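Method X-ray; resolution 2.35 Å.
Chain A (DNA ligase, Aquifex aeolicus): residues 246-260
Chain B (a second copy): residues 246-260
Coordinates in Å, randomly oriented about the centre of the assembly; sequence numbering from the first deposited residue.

Chain A (246-260) NMLQLPPEYYTNRIL
Chain B, residues 246-260: NMLQLPPEYYTNRIL

Two copies of the same segment of DNA ligase pack against each other and bury 653 Å² between them. Each begins as a loop and ends in a helix that continues later in its chain. In chain A the helix spans 254-260, with E253(A) at the N-cap position. In chain B it runs through 260 from around 253. The helix axes approach to 10.6 Å, and their N-to-C directions differ by 75°.

The register is reciprocal. The CA atoms of P252(A) and P252(B) lie 5.8 Å apart. CA of T256(A) is 5.8 Å from CA of M247(B), and CA of M247(A) is 7.2 Å from CA of T256(B). Each loop therefore meets the other chain's helix.

No hydrogen bonds cross the contact. It is held by apolar and aromatic packing.

The aromatic contacts centre on Y255(A), which has 108 Å² covered by the other stretch. Its side chain points toward chain B, with chi1 -73° (m) and chi2 101°. CB of Y255(B) sits over one face of this ring, 3.4 Å from the centroid and 9° off the normal, a CH-pi contact. The two tyrosine rings are oblique, with centroids 5.2 Å apart and planes at 51°. Y255(B) has nearly the same rotamer, chi1 -72° (m) and chi2 -65°, equivalent to 115° for a symmetric ring, but the end of its side chain leads away. The pair is not symmetric: Y255(B) has 25 Å² covered, against 108 Å² for Y255(A). CD1 of I259(B) meets the edge of the Y255(A) ring, 3.9 Å from its CE2.

Proline contacts are equally one-sided. P252(B) points toward chain A and has 82 Å² covered, whereas P252(A) points sideways. CB of P252(B) lies 3.8 Å from CE1 of Y255(A) and 4.4 Å from CB of L250(A). Its CG lies 3.3 Å from O of P251(A). The compact ring, C-gamma endo, fits closely against both side chain and backbone.

The methionines fill the flanks. M247(B) is m, t, p (chi1 to chi3), which brings its CE 3.4 Å from CB of Y255(A) and 4.3 Å from CD1 of I259(A). The same CE is 3.2 Å from the backbone N of T256(A). A long, flexible, apolar side chain suits this buried site. M247(A) differs: chi1 is -101°, chi2 and chi3 are t, and its SD lies 4.1 Å from CB of T256(B).

T256 points toward the partner in both chains, with 60 Å² covered in each. CD2 of L248(B) reaches to 3.2 Å from OG1 of T256(A). CG2 of T256(B) lies 4.2 Å from CD1 of L250(A).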

ATOM      1  N   ASN A 246       9.721  -5.963  -4.635  1.00 46.28           N
ATOM      2  CA  ASN A 246       8.870  -5.405  -5.651  1.00 48.14           C
ATOM      3  C   ASN A 246       8.020  -4.330  -5.090  1.00 48.53           C
ATOM      4  O   ASN A 246       7.169  -3.818  -5.785  1.00 48.41           O
ATOM      5  CB  ASN A 246       7.916  -6.539  -6.096  1.00 48.52           C
ATOM      6  CG  ASN A 246       7.735  -6.592  -7.553  1.00 52.21           C
ATOM      7  OD1 ASN A 246       7.722  -7.699  -8.123  1.00 57.46           O
ATOM      8  ND2 ASN A 246       7.639  -5.407  -8.205  1.00 52.67           N
ATOM      9  N   MET A 247       8.223  -4.007  -3.815  1.00 50.23           N
ATOM     10  CA  MET A 247       7.278  -3.160  -3.059  1.00 51.81           C
ATOM     11  C   MET A 247       7.125  -1.724  -3.510  1.00 53.76           C
ATOM     12  O   MET A 247       6.177  -1.089  -3.092  1.00 53.86           O
ATOM     13  CB  MET A 247       7.613  -3.123  -1.570  1.00 52.04           C
ATOM     14  CG  MET A 247       6.765  -4.015  -0.753  1.00 53.87           C
ATOM     15  SD  MET A 247       7.194  -3.908   0.988  1.00 59.73           S
ATOM     16  CE  MET A 247       6.663  -5.587   1.451  1.00 51.23           C
ATOM     17  N   LEU A 248       8.056  -1.181  -4.282  1.00 55.49           N
ATOM     18  CA  LEU A 248       7.936   0.225  -4.651  1.00 58.23           C
ATOM     19  C   LEU A 248       6.999   0.324  -5.861  1.00 60.24           C
ATOM     20  O   LEU A 248       6.331   1.328  -6.054  1.00 61.02           O
ATOM     21  CB  LEU A 248       9.316   0.860  -4.884  1.00 58.82           C
ATOM     22  CG  LEU A 248      10.278   0.853  -3.666  1.00 57.98           C
ATOM     23  CD1 LEU A 248      11.612   1.504  -4.000  1.00 57.00           C
ATOM     24  CD2 LEU A 248       9.666   1.534  -2.442  1.00 57.29           C
ATOM     25  N   GLN A 249       6.880  -0.777  -6.593  1.00 61.68           N
ATOM     26  CA  GLN A 249       5.969  -0.888  -7.729  1.00 63.75           C
ATOM     27  C   GLN A 249       4.573  -1.429  -7.321  1.00 64.42           C
ATOM     28  O   GLN A 249       4.042  -2.295  -8.008  1.00 64.63           O
ATOM     29  CB  GLN A 249       6.577  -1.841  -8.807  1.00 63.62           C
ATOM     30  CG  GLN A 249       8.127  -1.964  -8.865  1.00 64.92           C
ATOM     31  CD  GLN A 249       8.869  -0.671  -9.286  1.00 69.13           C
ATOM     32  OE1 GLN A 249       9.585  -0.062  -8.480  1.00 70.40           O
ATOM     33  NE2 GLN A 249       8.726  -0.279 -10.554  1.00 70.91           N
ATOM     34  N   LEU A 250       3.979  -0.936  -6.228  1.00 65.89           N
ATOM     35  CA  LEU A 250       2.728  -1.508  -5.689  1.00 66.43           C
ATOM     36  C   LEU A 250       1.466  -0.774  -6.073  1.00 68.27           C
ATOM     37  O   LEU A 250       1.315   0.393  -5.737  1.00 69.96           O
ATOM     38  CB  LEU A 250       2.733  -1.499  -4.161  1.00 66.56           C
ATOM     39  CG  LEU A 250       3.512  -2.539  -3.357  1.00 66.38           C
ATOM     40  CD1 LEU A 250       3.337  -2.221  -1.855  1.00 66.74           C
ATOM     41  CD2 LEU A 250       3.128  -3.985  -3.689  1.00 65.12           C
ATOM     42  N   PRO A 251       0.490  -1.478  -6.660  1.00 69.57           N
ATOM     43  CA  PRO A 251      -0.718  -0.766  -7.042  1.00 71.02           C
ATOM     44  C   PRO A 251      -1.470  -0.177  -5.834  1.00 72.04           C
ATOM     45  O   PRO A 251      -1.173  -0.555  -4.677  1.00 71.82           O
ATOM     46  CB  PRO A 251      -1.557  -1.856  -7.715  1.00 70.58           C
ATOM     47  CG  PRO A 251      -1.215  -3.085  -6.964  1.00 69.36           C
ATOM     48  CD  PRO A 251       0.279  -2.940  -6.677  1.00 69.05           C
ATOM     49  N   PRO A 252      -2.452   0.724  -6.099  1.00 73.70           N
ATOM     50  CA  PRO A 252      -3.217   1.420  -5.045  1.00 74.37           C
ATOM     51  C   PRO A 252      -4.135   0.563  -4.182  1.00 73.88           C
ATOM     52  O   PRO A 252      -5.020   1.111  -3.549  1.00 74.95           O
ATOM     53  CB  PRO A 252      -4.056   2.453  -5.822  1.00 75.73           C
ATOM     54  CG  PRO A 252      -3.351   2.604  -7.167  1.00 76.14           C
ATOM     55  CD  PRO A 252      -2.777   1.253  -7.447  1.00 74.51           C
ATOM     56  N   GLU A 253      -3.957  -0.752  -4.148  1.00 72.92           N
ATOM     57  CA  GLU A 253      -4.638  -1.568  -3.140  1.00 72.07           C
ATOM     58  C   GLU A 253      -3.986  -2.923  -2.933  1.00 69.80           C
ATOM     59  O   GLU A 253      -4.704  -3.870  -2.728  1.00 69.96           O
ATOM     60  CB  GLU A 253      -6.117  -1.834  -3.523  1.00 72.99           C
ATOM     61  CG  GLU A 253      -7.058  -0.637  -3.749  1.00 76.11           C
ATOM     62  CD  GLU A 253      -8.537  -1.055  -3.918  1.00 79.44           C
ATOM     63  OE1 GLU A 253      -8.851  -2.274  -3.777  1.00 81.61           O
ATOM     64  OE2 GLU A 253      -9.383  -0.160  -4.182  1.00 79.46           O
ATOM     65  N   TYR A 254      -2.669  -3.083  -2.997  1.00 68.27           N
ATOM     66  CA  TYR A 254      -2.118  -4.403  -2.597  1.00 66.59           C
ATOM     67  C   TYR A 254      -2.437  -4.643  -1.078  1.00 65.63           C
ATOM     68  O   TYR A 254      -2.740  -5.771  -0.688  1.00 65.66           O
ATOM     69  CB  TYR A 254      -0.604  -4.536  -2.903  1.00 66.30           C
ATOM     70  CG  TYR A 254      -0.162  -5.804  -3.650  1.00 65.37           C
ATOM     71  CD1 TYR A 254      -0.422  -5.986  -5.022  1.00 66.11           C
ATOM     72  CD2 TYR A 254       0.564  -6.802  -2.999  1.00 67.07           C
ATOM     73  CE1 TYR A 254       0.014  -7.175  -5.734  1.00 65.62           C
ATOM     74  CE2 TYR A 254       0.987  -7.986  -3.677  1.00 66.48           C
ATOM     75  CZ  TYR A 254       0.714  -8.173  -5.042  1.00 66.44           C
ATOM     76  OH  TYR A 254       1.156  -9.353  -5.659  1.00 62.99           O
ATOM     77  N   TYR A 255      -2.429  -3.580  -0.248  1.00 64.30           N
ATOM     78  CA  TYR A 255      -2.580  -3.755   1.206  1.00 62.51           C
ATOM     79  C   TYR A 255      -3.972  -4.154   1.508  1.00 61.00           C
ATOM     80  O   TYR A 255      -4.232  -5.301   1.890  1.00 60.72           O
ATOM     81  CB  TYR A 255      -2.203  -2.490   2.047  1.00 62.94           C
ATOM     82  CG  TYR A 255      -0.733  -2.314   2.057  1.00 62.24           C
ATOM     83  CD1 TYR A 255      -0.131  -1.374   1.230  1.00 61.51           C
ATOM     84  CD2 TYR A 255       0.077  -3.151   2.826  1.00 61.97           C
ATOM     85  CE1 TYR A 255       1.220  -1.260   1.170  1.00 61.75           C
ATOM     86  CE2 TYR A 255       1.442  -3.033   2.794  1.00 62.31           C
ATOM     87  CZ  TYR A 255       2.010  -2.076   1.951  1.00 63.20           C
ATOM     88  OH  TYR A 255       3.369  -1.936   1.863  1.00 64.04           O
ATOM     89  N   THR A 256      -4.868  -3.193   1.347  1.00 59.11           N
ATOM     90  CA  THR A 256      -6.257  -3.421   1.609  1.00 58.40           C
ATOM     91  C   THR A 256      -6.770  -4.792   1.019  1.00 56.09           C
ATOM     92  O   THR A 256      -7.681  -5.428   1.582  1.00 55.19           O
ATOM     93  CB  THR A 256      -7.094  -2.186   1.135  1.00 59.89           C
ATOM     94  OG1 THR A 256      -8.462  -2.563   0.909  1.00 62.88           O
ATOM     95  CG2 THR A 256      -6.510  -1.534  -0.152  1.00 61.30           C
ATOM     96  N   ASN A 257      -6.149  -5.253  -0.076  1.00 52.97           N
ATOM     97  CA  ASN A 257      -6.672  -6.359  -0.851  1.00 50.32           C
ATOM     98  C   ASN A 257      -6.181  -7.713  -0.408  1.00 46.76           C
ATOM     99  O   ASN A 257      -6.982  -8.583  -0.144  1.00 44.54           O
ATOM    100  CB  ASN A 257      -6.370  -6.163  -2.328  1.00 50.19           C
ATOM    101  CG  ASN A 257      -7.328  -6.888  -3.187  1.00 50.89           C
ATOM    102  OD1 ASN A 257      -7.146  -8.070  -3.488  1.00 46.16           O
ATOM    103  ND2 ASN A 257      -8.409  -6.192  -3.568  1.00 55.32           N
ATOM    104  N   ARG A 258      -4.871  -7.906  -0.336  1.00 43.89           N
ATOM    105  CA  ARG A 258      -4.367  -9.220   0.087  1.00 41.77           C
ATOM    106  C   ARG A 258      -4.561  -9.510   1.591  1.00 39.74           C
ATOM    107  O   ARG A 258      -4.759 -10.648   1.992  1.00 38.30           O
ATOM    108  CB  ARG A 258      -2.947  -9.437  -0.407  1.00 42.54           C
ATOM    109  CG  ARG A 258      -2.921 -10.166  -1.794  1.00 43.47           C
ATOM    110  CD  ARG A 258      -1.600 -10.074  -2.488  1.00 47.33           C
ATOM    111  NE  ARG A 258      -1.705 -10.508  -3.885  1.00 49.05           N
ATOM    112  CZ  ARG A 258      -2.129  -9.753  -4.893  1.00 49.53           C
ATOM    113  NH1 ARG A 258      -2.487  -8.477  -4.710  1.00 51.30           N
ATOM    114  NH2 ARG A 258      -2.196 -10.296  -6.107  1.00 51.19           N
ATOM    115  N   ILE A 259      -4.590  -8.448   2.392  1.00 37.93           N
ATOM    116  CA  ILE A 259      -4.875  -8.551   3.802  1.00 36.44           C
ATOM    117  C   ILE A 259      -6.339  -8.864   4.055  1.00 35.77           C
ATOM    118  O   ILE A 259      -6.652  -9.735   4.865  1.00 34.90           O
ATOM    119  CB  ILE A 259      -4.468  -7.253   4.552  1.00 36.10           C
ATOM    120  CG1 ILE A 259      -2.945  -7.120   4.496  1.00 36.15           C
ATOM    121  CG2 ILE A 259      -4.948  -7.299   5.965  1.00 34.40           C
ATOM    122  CD1 ILE A 259      -2.447  -5.704   4.432  1.00 36.37           C
ATOM    123  N   LEU A 260      -7.234  -8.134   3.379  1.00 35.00           N
ATOM    124  CA  LEU A 260      -8.647  -8.467   3.416  1.00 34.79           C
ATOM    125  C   LEU A 260      -8.916  -9.914   2.999  1.00 33.45           C
ATOM    126  O   LEU A 260      -9.862 -10.513   3.471  1.00 33.85           O
ATOM    127  CB  LEU A 260      -9.495  -7.493   2.572  1.00 35.73           C
ATOM    128  CG  LEU A 260      -9.926  -6.223   3.350  1.00 36.76           C
ATOM    129  CD1 LEU A 260     -10.642  -5.166   2.504  1.00 36.64           C
ATOM    130  CD2 LEU A 260     -10.782  -6.649   4.467  1.00 37.57           C
TER
ATOM    131  N   ASN B 246      -9.195   2.984   7.709  1.00 48.22           N
ATOM    132  CA  ASN B 246      -8.670   4.074   6.888  1.00 50.11           C
ATOM    133  C   ASN B 246      -7.938   3.544   5.652  1.00 50.83           C
ATOM    134  O   ASN B 246      -7.453   4.325   4.837  1.00 52.17           O
ATOM    135  CB  ASN B 246      -7.612   4.782   7.779  1.00 50.60           C
ATOM    136  CG  ASN B 246      -7.505   6.260   7.539  1.00 53.62           C
ATOM    137  OD1 ASN B 246      -7.095   6.711   6.443  1.00 55.54           O
ATOM    138  ND2 ASN B 246      -7.830   7.043   8.584  1.00 52.64           N
ATOM    139  N   MET B 247      -7.825   2.222   5.532  1.00 50.81           N
ATOM    140  CA  MET B 247      -7.045   1.608   4.462  1.00 52.19           C
ATOM    141  C   MET B 247      -7.375   2.084   3.051  1.00 53.56           C
ATOM    142  O   MET B 247      -6.483   2.159   2.218  1.00 54.56           O
ATOM    143  CB  MET B 247      -7.164   0.075   4.495  1.00 52.49           C
ATOM    144  CG  MET B 247      -6.468  -0.587   5.710  1.00 53.76           C
ATOM    145  SD  MET B 247      -5.975  -2.290   5.428  1.00 56.08           S
ATOM    146  CE  MET B 247      -4.676  -1.985   4.266  1.00 56.44           C
ATOM    147  N   LEU B 248      -8.624   2.384   2.738  1.00 54.45           N
ATOM    148  CA  LEU B 248      -8.920   2.735   1.338  1.00 56.40           C
ATOM    149  C   LEU B 248      -8.524   4.184   0.982  1.00 58.57           C
ATOM    150  O   LEU B 248      -8.321   4.517  -0.166  1.00 59.68           O
ATOM    151  CB  LEU B 248     -10.385   2.485   1.016  1.00 56.05           C
ATOM    152  CG  LEU B 248     -10.853   1.054   1.119  1.00 53.45           C
ATOM    153  CD1 LEU B 248     -12.313   0.982   0.696  1.00 51.73           C
ATOM    154  CD2 LEU B 248      -9.986   0.160   0.265  1.00 51.09           C
ATOM    155  N   GLN B 249      -8.393   5.017   1.998  1.00 60.23           N
ATOM    156  CA  GLN B 249      -8.048   6.419   1.852  1.00 62.92           C
ATOM    157  C   GLN B 249      -6.542   6.722   1.753  1.00 63.74           C
ATOM    158  O   GLN B 249      -6.148   7.885   1.539  1.00 64.73           O
ATOM    159  CB  GLN B 249      -8.531   7.146   3.100  1.00 63.09           C
ATOM    160  CG  GLN B 249     -10.024   7.166   3.267  1.00 65.39           C
ATOM    161  CD  GLN B 249     -10.538   8.516   3.004  1.00 68.26           C
ATOM    162  OE1 GLN B 249     -10.121   9.468   3.667  1.00 68.93           O
ATOM    163  NE2 GLN B 249     -11.417   8.645   2.006  1.00 71.71           N
ATOM    164  N   LEU B 250      -5.702   5.707   1.953  1.00 63.68           N
ATOM    165  CA  LEU B 250      -4.291   5.951   2.210  1.00 63.19           C
ATOM    166  C   LEU B 250      -3.494   5.327   1.097  1.00 63.65           C
ATOM    167  O   LEU B 250      -3.835   4.232   0.657  1.00 64.17           O
ATOM    168  CB  LEU B 250      -3.903   5.367   3.583  1.00 61.96           C
ATOM    169  CG  LEU B 250      -3.234   6.280   4.633  1.00 61.47           C
ATOM    170  CD1 LEU B 250      -3.869   7.674   4.736  1.00 61.65           C
ATOM    171  CD2 LEU B 250      -3.252   5.589   6.025  1.00 62.04           C
ATOM    172  N   PRO B 251      -2.431   6.015   0.630  1.00 64.02           N
ATOM    173  CA  PRO B 251      -1.584   5.405  -0.386  1.00 64.80           C
ATOM    174  C   PRO B 251      -1.019   4.066   0.107  1.00 64.61           C
ATOM    175  O   PRO B 251      -0.967   3.829   1.347  1.00 63.41           O
ATOM    176  CB  PRO B 251      -0.454   6.429  -0.568  1.00 64.71           C
ATOM    177  CG  PRO B 251      -0.425   7.177   0.650  1.00 63.65           C
ATOM    178  CD  PRO B 251      -1.830   7.255   1.148  1.00 63.84           C
ATOM    179  N   PRO B 252      -0.631   3.174  -0.838  1.00 65.58           N
ATOM    180  CA  PRO B 252       0.073   1.987  -0.335  1.00 65.21           C
ATOM    181  C   PRO B 252       1.384   2.385   0.404  1.00 64.75           C
ATOM    182  O   PRO B 252       1.650   1.850   1.497  1.00 63.73           O
ATOM    183  CB  PRO B 252       0.287   1.108  -1.592  1.00 66.13           C
ATOM    184  CG  PRO B 252      -0.084   1.964  -2.784  1.00 66.88           C
ATOM    185  CD  PRO B 252      -0.988   3.061  -2.267  1.00 66.84           C
ATOM    186  N   GLU B 253       2.120   3.376  -0.132  1.00 65.23           N
ATOM    187  CA  GLU B 253       3.360   3.889   0.496  1.00 64.45           C
ATOM    188  C   GLU B 253       3.220   4.028   2.009  1.00 62.81           C
ATOM    189  O   GLU B 253       4.144   3.692   2.732  1.00 62.66           O
ATOM    190  CB  GLU B 253       3.801   5.233  -0.084  1.00 65.44           C
ATOM    191  CG  GLU B 253       3.962   5.251  -1.608  1.00 68.45           C
ATOM    192  CD  GLU B 253       2.617   5.299  -2.346  1.00 69.38           C
ATOM    193  OE1 GLU B 253       1.782   6.177  -2.034  1.00 71.41           O
ATOM    194  OE2 GLU B 253       2.395   4.446  -3.220  1.00 67.78           O
ATOM    195  N   TYR B 254       2.066   4.489   2.494  1.00 61.38           N
ATOM    196  CA  TYR B 254       1.851   4.627   3.943  1.00 59.97           C
ATOM    197  C   TYR B 254       2.295   3.393   4.696  1.00 58.56           C
ATOM    198  O   TYR B 254       2.874   3.484   5.766  1.00 57.97           O
ATOM    199  CB  TYR B 254       0.378   4.859   4.290  1.00 59.54           C
ATOM    200  CG  TYR B 254       0.149   5.102   5.775  1.00 58.97           C
ATOM    201  CD1 TYR B 254      -0.100   4.042   6.653  1.00 58.16           C
ATOM    202  CD2 TYR B 254       0.181   6.396   6.305  1.00 59.04           C
ATOM    203  CE1 TYR B 254      -0.308   4.262   8.012  1.00 56.65           C
ATOM    204  CE2 TYR B 254      -0.027   6.631   7.673  1.00 57.94           C
ATOM    205  CZ  TYR B 254      -0.262   5.563   8.517  1.00 57.27           C
ATOM    206  OH  TYR B 254      -0.451   5.797   9.862  1.00 56.53           O
ATOM    207  N   TYR B 255       2.008   2.234   4.139  1.00 57.99           N
ATOM    208  CA  TYR B 255       2.183   0.995   4.892  1.00 56.69           C
ATOM    209  C   TYR B 255       3.578   0.403   4.715  1.00 55.27           C
ATOM    210  O   TYR B 255       4.196  -0.018   5.691  1.00 55.09           O
ATOM    211  CB  TYR B 255       1.066  -0.004   4.544  1.00 56.73           C
ATOM    212  CG  TYR B 255      -0.257   0.409   5.123  1.00 56.73           C
ATOM    213  CD1 TYR B 255      -0.445   0.464   6.504  1.00 57.37           C
ATOM    214  CD2 TYR B 255      -1.315   0.751   4.306  1.00 59.64           C
ATOM    215  CE1 TYR B 255      -1.660   0.844   7.067  1.00 55.99           C
ATOM    216  CE2 TYR B 255      -2.545   1.130   4.848  1.00 61.07           C
ATOM    217  CZ  TYR B 255      -2.713   1.173   6.242  1.00 59.18           C
ATOM    218  OH  TYR B 255      -3.928   1.583   6.772  1.00 58.78           O
ATOM    219  N   THR B 256       4.072   0.402   3.481  1.00 54.63           N
ATOM    220  CA  THR B 256       5.432  -0.096   3.156  1.00 53.50           C
ATOM    221  C   THR B 256       6.576   0.771   3.737  1.00 52.51           C
ATOM    222  O   THR B 256       7.756   0.385   3.770  1.00 53.80           O
ATOM    223  CB  THR B 256       5.581  -0.172   1.630  1.00 54.53           C
ATOM    224  OG1 THR B 256       6.882   0.292   1.235  1.00 54.29           O
ATOM    225  CG2 THR B 256       4.473   0.638   0.959  1.00 53.33           C
ATOM    226  N   ASN B 257       6.213   1.969   4.156  1.00 50.09           N
ATOM    227  CA  ASN B 257       7.114   2.893   4.782  1.00 48.05           C
ATOM    228  C   ASN B 257       7.214   2.485   6.248  1.00 44.77           C
ATOM    229  O   ASN B 257       8.294   2.355   6.802  1.00 42.25           O
ATOM    230  CB  ASN B 257       6.517   4.277   4.600  1.00 48.28           C
ATOM    231  CG  ASN B 257       7.344   5.329   5.147  1.00 49.12           C
ATOM    232  OD1 ASN B 257       7.341   5.602   6.380  1.00 47.51           O
ATOM    233  ND2 ASN B 257       8.073   5.985   4.251  1.00 51.34           N
ATOM    234  N   ARG B 258       6.057   2.240   6.854  1.00 43.08           N
ATOM    235  CA  ARG B 258       6.006   1.809   8.242  1.00 41.14           C
ATOM    236  C   ARG B 258       6.474   0.391   8.386  1.00 39.17           C
ATOM    237  O   ARG B 258       6.997   0.061   9.430  1.00 39.89           O
ATOM    238  CB  ARG B 258       4.616   1.996   8.860  1.00 41.66           C
ATOM    239  CG  ARG B 258       4.053   3.405   8.598  1.00 45.15           C
ATOM    240  CD  ARG B 258       3.242   3.985   9.710  1.00 48.90           C
ATOM    241  NE  ARG B 258       3.287   5.458   9.829  1.00 50.73           N
ATOM    242  CZ  ARG B 258       3.249   6.362   8.838  1.00 53.16           C
ATOM    243  NH1 ARG B 258       3.130   6.023   7.534  1.00 52.66           N
ATOM    244  NH2 ARG B 258       3.311   7.666   9.171  1.00 52.42           N
ATOM    245  N   ILE B 259       6.334  -0.450   7.358  1.00 36.83           N
ATOM    246  CA  ILE B 259       6.901  -1.795   7.441  1.00 34.96           C
ATOM    247  C   ILE B 259       8.409  -1.741   7.452  1.00 34.17           C
ATOM    248  O   ILE B 259       9.075  -2.411   8.246  1.00 32.97           O
ATOM    249  CB  ILE B 259       6.428  -2.724   6.305  1.00 35.69           C
ATOM    250  CG1 ILE B 259       4.918  -2.965   6.419  1.00 34.62           C
ATOM    251  CG2 ILE B 259       7.110  -4.113   6.411  1.00 34.00           C
ATOM    252  CD1 ILE B 259       4.405  -3.767   5.248  1.00 36.75           C
ATOM    253  N   LEU B 260       8.950  -0.943   6.547  1.00 33.54           N
ATOM    254  CA  LEU B 260      10.364  -0.700   6.502  1.00 33.60           C
ATOM    255  C   LEU B 260      10.934  -0.167   7.798  1.00 32.56           C
ATOM    256  O   LEU B 260      12.081  -0.469   8.117  1.00 32.51           O
ATOM    257  CB  LEU B 260      10.662   0.328   5.436  1.00 34.85           C
ATOM    258  CG  LEU B 260      10.724  -0.223   4.041  1.00 36.82           C
ATOM    259  CD1 LEU B 260      10.478   0.943   2.999  1.00 38.57           C
ATOM    260  CD2 LEU B 260      12.056  -0.912   3.956  1.00 32.00           C
TER